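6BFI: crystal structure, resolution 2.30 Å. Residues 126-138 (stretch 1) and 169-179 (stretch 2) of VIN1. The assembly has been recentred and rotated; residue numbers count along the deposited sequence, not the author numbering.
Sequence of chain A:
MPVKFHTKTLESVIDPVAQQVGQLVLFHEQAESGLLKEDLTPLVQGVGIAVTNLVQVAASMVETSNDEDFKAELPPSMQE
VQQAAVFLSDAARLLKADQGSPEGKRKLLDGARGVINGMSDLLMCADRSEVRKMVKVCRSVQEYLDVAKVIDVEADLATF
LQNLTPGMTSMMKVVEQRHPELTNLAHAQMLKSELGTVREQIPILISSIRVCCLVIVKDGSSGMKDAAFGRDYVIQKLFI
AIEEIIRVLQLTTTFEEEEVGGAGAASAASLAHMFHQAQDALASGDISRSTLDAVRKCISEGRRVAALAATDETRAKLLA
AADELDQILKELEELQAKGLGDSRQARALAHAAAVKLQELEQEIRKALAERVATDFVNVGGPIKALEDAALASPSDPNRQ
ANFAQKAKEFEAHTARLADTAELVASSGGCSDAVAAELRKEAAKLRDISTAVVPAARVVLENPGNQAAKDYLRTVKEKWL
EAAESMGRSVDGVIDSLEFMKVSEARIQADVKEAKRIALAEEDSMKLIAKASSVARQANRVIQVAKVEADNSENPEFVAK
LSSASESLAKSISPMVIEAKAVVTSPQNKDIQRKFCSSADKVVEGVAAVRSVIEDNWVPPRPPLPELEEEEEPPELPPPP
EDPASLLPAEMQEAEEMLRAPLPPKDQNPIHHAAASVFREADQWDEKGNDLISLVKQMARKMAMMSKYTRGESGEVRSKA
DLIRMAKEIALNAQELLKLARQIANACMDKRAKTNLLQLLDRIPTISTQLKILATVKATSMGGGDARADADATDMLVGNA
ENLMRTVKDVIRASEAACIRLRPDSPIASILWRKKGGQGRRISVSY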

# COMPACT_ATOMS: atom_id res chain seq x y z
N ALA A 126 -2.86 5.42 32.04
CA ALA A 126 -1.93 4.30 32.08
C ALA A 126 -1.21 4.13 30.74
O ALA A 126 0.02 3.98 30.70
CB ALA A 126 -2.67 3.01 32.46
N ASP A 127 -1.97 4.16 29.64
CA ASP A 127 -1.34 4.04 28.32
C ASP A 127 -0.32 5.15 28.08
O ASP A 127 0.75 4.91 27.51
CB ASP A 127 -2.41 4.05 27.23
CG ASP A 127 -1.84 3.77 25.85
OD1 ASP A 127 -1.77 2.58 25.47
OD2 ASP A 127 -1.46 4.73 25.15
N ARG A 128 -0.64 6.37 28.52
CA ARG A 128 0.31 7.47 28.39
C ARG A 128 1.54 7.24 29.25
O ARG A 128 2.66 7.60 28.84
CB ARG A 128 -0.36 8.79 28.77
CG ARG A 128 -1.22 9.40 27.68
CD ARG A 128 -1.81 10.72 28.13
NE ARG A 128 -2.74 10.55 29.24
CZ ARG A 128 -3.28 11.56 29.92
NH1 ARG A 128 -2.99 12.81 29.60
NH2 ARG A 128 -4.11 11.31 30.92
N SER A 129 1.37 6.65 30.43
CA SER A 129 2.53 6.29 31.25
C SER A 129 3.44 5.32 30.50
O SER A 129 4.66 5.54 30.41
CB SER A 129 2.06 5.69 32.58
OG SER A 129 3.15 5.37 33.41
N GLU A 130 2.86 4.26 29.94
CA GLU A 130 3.66 3.28 29.21
C GLU A 130 4.39 3.93 28.04
O GLU A 130 5.59 3.72 27.85
CB GLU A 130 2.77 2.14 28.72
CG GLU A 130 1.92 1.48 29.80
CD GLU A 130 2.75 0.70 30.81
OE1 GLU A 130 3.91 0.36 30.51
OE2 GLU A 130 2.22 0.43 31.92
N VAL A 131 3.67 4.72 27.24
CA VAL A 131 4.29 5.35 26.08
C VAL A 131 5.41 6.30 26.51
O VAL A 131 6.45 6.38 25.85
CB VAL A 131 3.23 6.06 25.22
CG1 VAL A 131 3.89 6.85 24.10
CG2 VAL A 131 2.26 5.05 24.64
N ARG A 132 5.21 7.01 27.62
CA ARG A 132 6.28 7.87 28.13
C ARG A 132 7.52 7.07 28.49
O ARG A 132 8.65 7.49 28.21
CB ARG A 132 5.79 8.67 29.33
CG ARG A 132 4.92 9.87 28.98
CD ARG A 132 4.83 10.84 30.15
NE ARG A 132 4.39 10.18 31.38
CZ ARG A 132 3.13 10.16 31.81
NH1 ARG A 132 2.18 10.76 31.11
NH2 ARG A 132 2.82 9.53 32.94
N LYS A 133 7.33 5.90 29.11
CA LYS A 133 8.47 5.04 29.43
C LYS A 133 9.20 4.60 28.16
O LYS A 133 10.43 4.75 28.05
CB LYS A 133 8.01 3.83 30.23
CG LYS A 133 9.10 2.82 30.53
CD LYS A 133 8.53 1.44 30.75
CE LYS A 133 7.86 0.91 29.48
NZ LYS A 133 8.82 0.82 28.34
N MET A 134 8.46 4.05 27.20
CA MET A 134 9.07 3.57 25.96
C MET A 134 9.84 4.68 25.25
O MET A 134 11.01 4.52 24.89
CB MET A 134 8.00 2.99 25.03
CG MET A 134 7.05 2.01 25.71
SD MET A 134 6.05 1.07 24.54
CE MET A 134 5.29 -0.12 25.64
N VAL A 135 9.18 5.83 25.06
CA VAL A 135 9.83 6.98 24.43
C VAL A 135 11.06 7.40 25.20
O VAL A 135 12.06 7.82 24.61
CB VAL A 135 8.82 8.13 24.28
CG1 VAL A 135 9.51 9.42 23.85
CG2 VAL A 135 7.74 7.76 23.27
N LYS A 136 11.03 7.29 26.53
CA LYS A 136 12.21 7.58 27.34
C LYS A 136 13.38 6.68 26.94
O LYS A 136 14.49 7.17 26.67
CB LYS A 136 11.87 7.42 28.82
CG LYS A 136 13.04 7.48 29.78
CD LYS A 136 12.54 7.30 31.21
CE LYS A 136 13.68 7.11 32.20
NZ LYS A 136 13.17 6.81 33.57
N VAL A 137 13.14 5.37 26.87
CA VAL A 137 14.20 4.44 26.45
C VAL A 137 14.73 4.82 25.07
O VAL A 137 15.95 4.97 24.87
CB VAL A 137 13.69 2.99 26.49
CG1 VAL A 137 14.67 2.07 25.79
CG2 VAL A 137 13.45 2.55 27.92
N CYS A 138 13.82 4.97 24.10
CA CYS A 138 14.23 5.29 22.73
C CYS A 138 15.05 6.58 22.69
O CYS A 138 16.02 6.68 21.92
CB CYS A 138 13.00 5.41 21.83
SG CYS A 138 11.99 3.92 21.72
N THR A 169 18.89 -3.58 23.02
CA THR A 169 18.04 -4.72 23.38
C THR A 169 16.86 -4.27 24.23
O THR A 169 15.73 -4.73 24.02
CB THR A 169 18.87 -5.77 24.11
OG1 THR A 169 19.81 -6.36 23.20
CG2 THR A 169 17.98 -6.87 24.68
N SER A 170 17.10 -3.36 25.18
CA SER A 170 16.01 -2.85 26.01
C SER A 170 14.97 -2.11 25.18
O SER A 170 13.78 -2.13 25.52
CB SER A 170 16.56 -1.94 27.10
OG SER A 170 17.09 -0.74 26.55
N MET A 171 15.39 -1.44 24.11
CA MET A 171 14.42 -0.76 23.25
C MET A 171 13.63 -1.77 22.42
O MET A 171 12.40 -1.68 22.32
CB MET A 171 15.14 0.23 22.33
CG MET A 171 14.22 1.00 21.41
SD MET A 171 15.09 2.12 20.29
CE MET A 171 15.99 0.95 19.28
N MET A 172 14.32 -2.75 21.84
CA MET A 172 13.66 -3.70 20.94
C MET A 172 12.69 -4.60 21.69
O MET A 172 11.64 -4.98 21.14
CB MET A 172 14.69 -4.53 20.19
CG MET A 172 15.57 -3.73 19.24
SD MET A 172 16.78 -4.77 18.42
CE MET A 172 17.84 -3.53 17.68
N LYS A 173 13.02 -4.99 22.92
CA LYS A 173 12.08 -5.82 23.67
C LYS A 173 10.81 -5.05 24.02
O LYS A 173 9.72 -5.63 24.04
CB LYS A 173 12.74 -6.37 24.94
CG LYS A 173 13.02 -5.33 26.02
CD LYS A 173 13.34 -6.00 27.35
CE LYS A 173 13.31 -5.00 28.50
NZ LYS A 173 13.20 -5.70 29.81
N VAL A 174 10.94 -3.75 24.25
CA VAL A 174 9.79 -2.93 24.62
C VAL A 174 8.91 -2.65 23.41
O VAL A 174 7.68 -2.74 23.49
CB VAL A 174 10.28 -1.64 25.31
CG1 VAL A 174 9.30 -0.52 25.09
CG2 VAL A 174 10.47 -1.88 26.80
N VAL A 175 9.52 -2.30 22.27
CA VAL A 175 8.73 -2.05 21.07
C VAL A 175 8.09 -3.34 20.57
O VAL A 175 6.89 -3.38 20.24
CB VAL A 175 9.60 -1.39 19.99
CG1 VAL A 175 8.78 -1.14 18.73
CG2 VAL A 175 10.18 -0.08 20.51
N GLU A 176 8.87 -4.42 20.51
CA GLU A 176 8.33 -5.74 20.17
C GLU A 176 7.27 -6.19 21.16
O GLU A 176 6.42 -7.02 20.80
CB GLU A 176 9.46 -6.77 20.11
CG GLU A 176 10.06 -6.95 18.72
CD GLU A 176 9.12 -7.67 17.77
OE1 GLU A 176 8.19 -8.36 18.24
OE2 GLU A 176 9.31 -7.54 16.54
N GLN A 177 7.30 -5.69 22.39
CA GLN A 177 6.20 -5.91 23.32
C GLN A 177 4.99 -5.05 22.98
O GLN A 177 3.85 -5.48 23.17
CB GLN A 177 6.67 -5.62 24.75
CG GLN A 177 5.55 -5.43 25.77
CD GLN A 177 4.72 -6.67 25.98
OE1 GLN A 177 5.19 -7.79 25.74
NE2 GLN A 177 3.49 -6.50 26.43
N ARG A 178 5.23 -3.86 22.43
CA ARG A 178 4.15 -2.89 22.24
C ARG A 178 3.31 -3.21 21.00
O ARG A 178 2.08 -3.23 21.07
CB ARG A 178 4.72 -1.48 22.15
CG ARG A 178 3.71 -0.41 21.80
CD ARG A 178 2.63 -0.28 22.87
NE ARG A 178 1.78 0.89 22.63
CZ ARG A 178 0.78 1.26 23.42
NH1 ARG A 178 0.49 0.56 24.51
NH2 ARG A 178 0.06 2.33 23.12
N HIS A 179 3.96 -3.45 19.85
CA HIS A 179 3.18 -3.49 18.61
C HIS A 179 2.17 -4.64 18.52
O HIS A 179 1.20 -4.51 17.76
CB HIS A 179 4.11 -3.49 17.39
CG HIS A 179 4.86 -4.76 17.16
ND1 HIS A 179 4.25 -5.92 16.71
CD2 HIS A 179 6.18 -5.05 17.27
CE1 HIS A 179 5.16 -6.87 16.59
NE2 HIS A 179 6.34 -6.37 16.92

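Residues 126-138 belong to one helix and most of stretch 2 to another, and the two pack roughly antiparallel, with an angle of 149° between their N-to-C directions and a closest axial approach of 9.5 Å. Because the directions oppose, a walk forward along stretch 2 runs backward along stretch 1, from Cys-138 to Asp-127. The two stretches bury 493 Å² between them, largely through aliphatic and sulfur-containing side chains, and the contact ends in a salt bridge.

Thr-169 lies out of reach, and the contact opens at Ser-170. Its side chain, in the p rotamer, leaves CA sideways to stretch 1, and Ser-170 OG lies 3.8 Å from CG1 of Val-137. This is a packing contact; the hydroxyl finds its hydrogen bond with a residue adjoining the stretches. The short side chain keeps OG close to its own helix.

Met-171 follows, at the point where the backbones approach most closely in register: its CA is 6.1 Å from CA of Cys-138. Val-137 points toward stretch 2 and brings CG1 to 3.8 Å from CA of Met-171 and 3.9 Å from its CB, so the valine packs against the root of the side chain as well as the backbone. Farther out, Met-171 CG lies 3.7 Å from Cys-138 SG. Both residues are buried, and the compact thiol side chain of Cys-138 fills the space beside the methionine.

Met-172 and Lys-173 turn out of reach, as the helical repeat dictates, and Val-174 brings the chain back to the interface. Its CB points toward stretch 1. Val-174 CG1 packs against Met-134 CG at 3.4 Å, a tight apolar contact, and Lys-133 NZ lies about 3.5 Å from both Val-174 CG1 and Val-174 CG2. The lysine CB points sideways, but t, t, p, p torsions fold the chain so that its end comes nearer to stretch 2. Met-134, buried and directed toward stretch 2, is long and unbranched, and it reaches beyond Val-174 to place Met-134 SD 3.7 Å from CB of Arg-178.

Val-175 is buried but adds little to this contact, and Glu-176 is out of reach. Gln-177 points toward stretch 1, yet it makes no close contact with it.

Arg-178 closes the contact and has the largest area covered by the other stretch, 92 Å². Its t, p, t rotamer carries the guanidinium to Asp-127, whose end comes nearer although its CB points sideways. Arg-178 NH2 donates to Asp-127 OD1 at 3.0 Å and Arg-178 NH1 donates to the same oxygen at 3.2 Å, forming a salt bridge in which OD1 sits at the guanidinium edge, near its plane. Val-131 CG2 lies over one face, 3.8 Å from Arg-178 NH2. Arginine thus serves two purposes here: its aliphatic portion packs on Met-134, while its charged end is paired with a buried carboxylate.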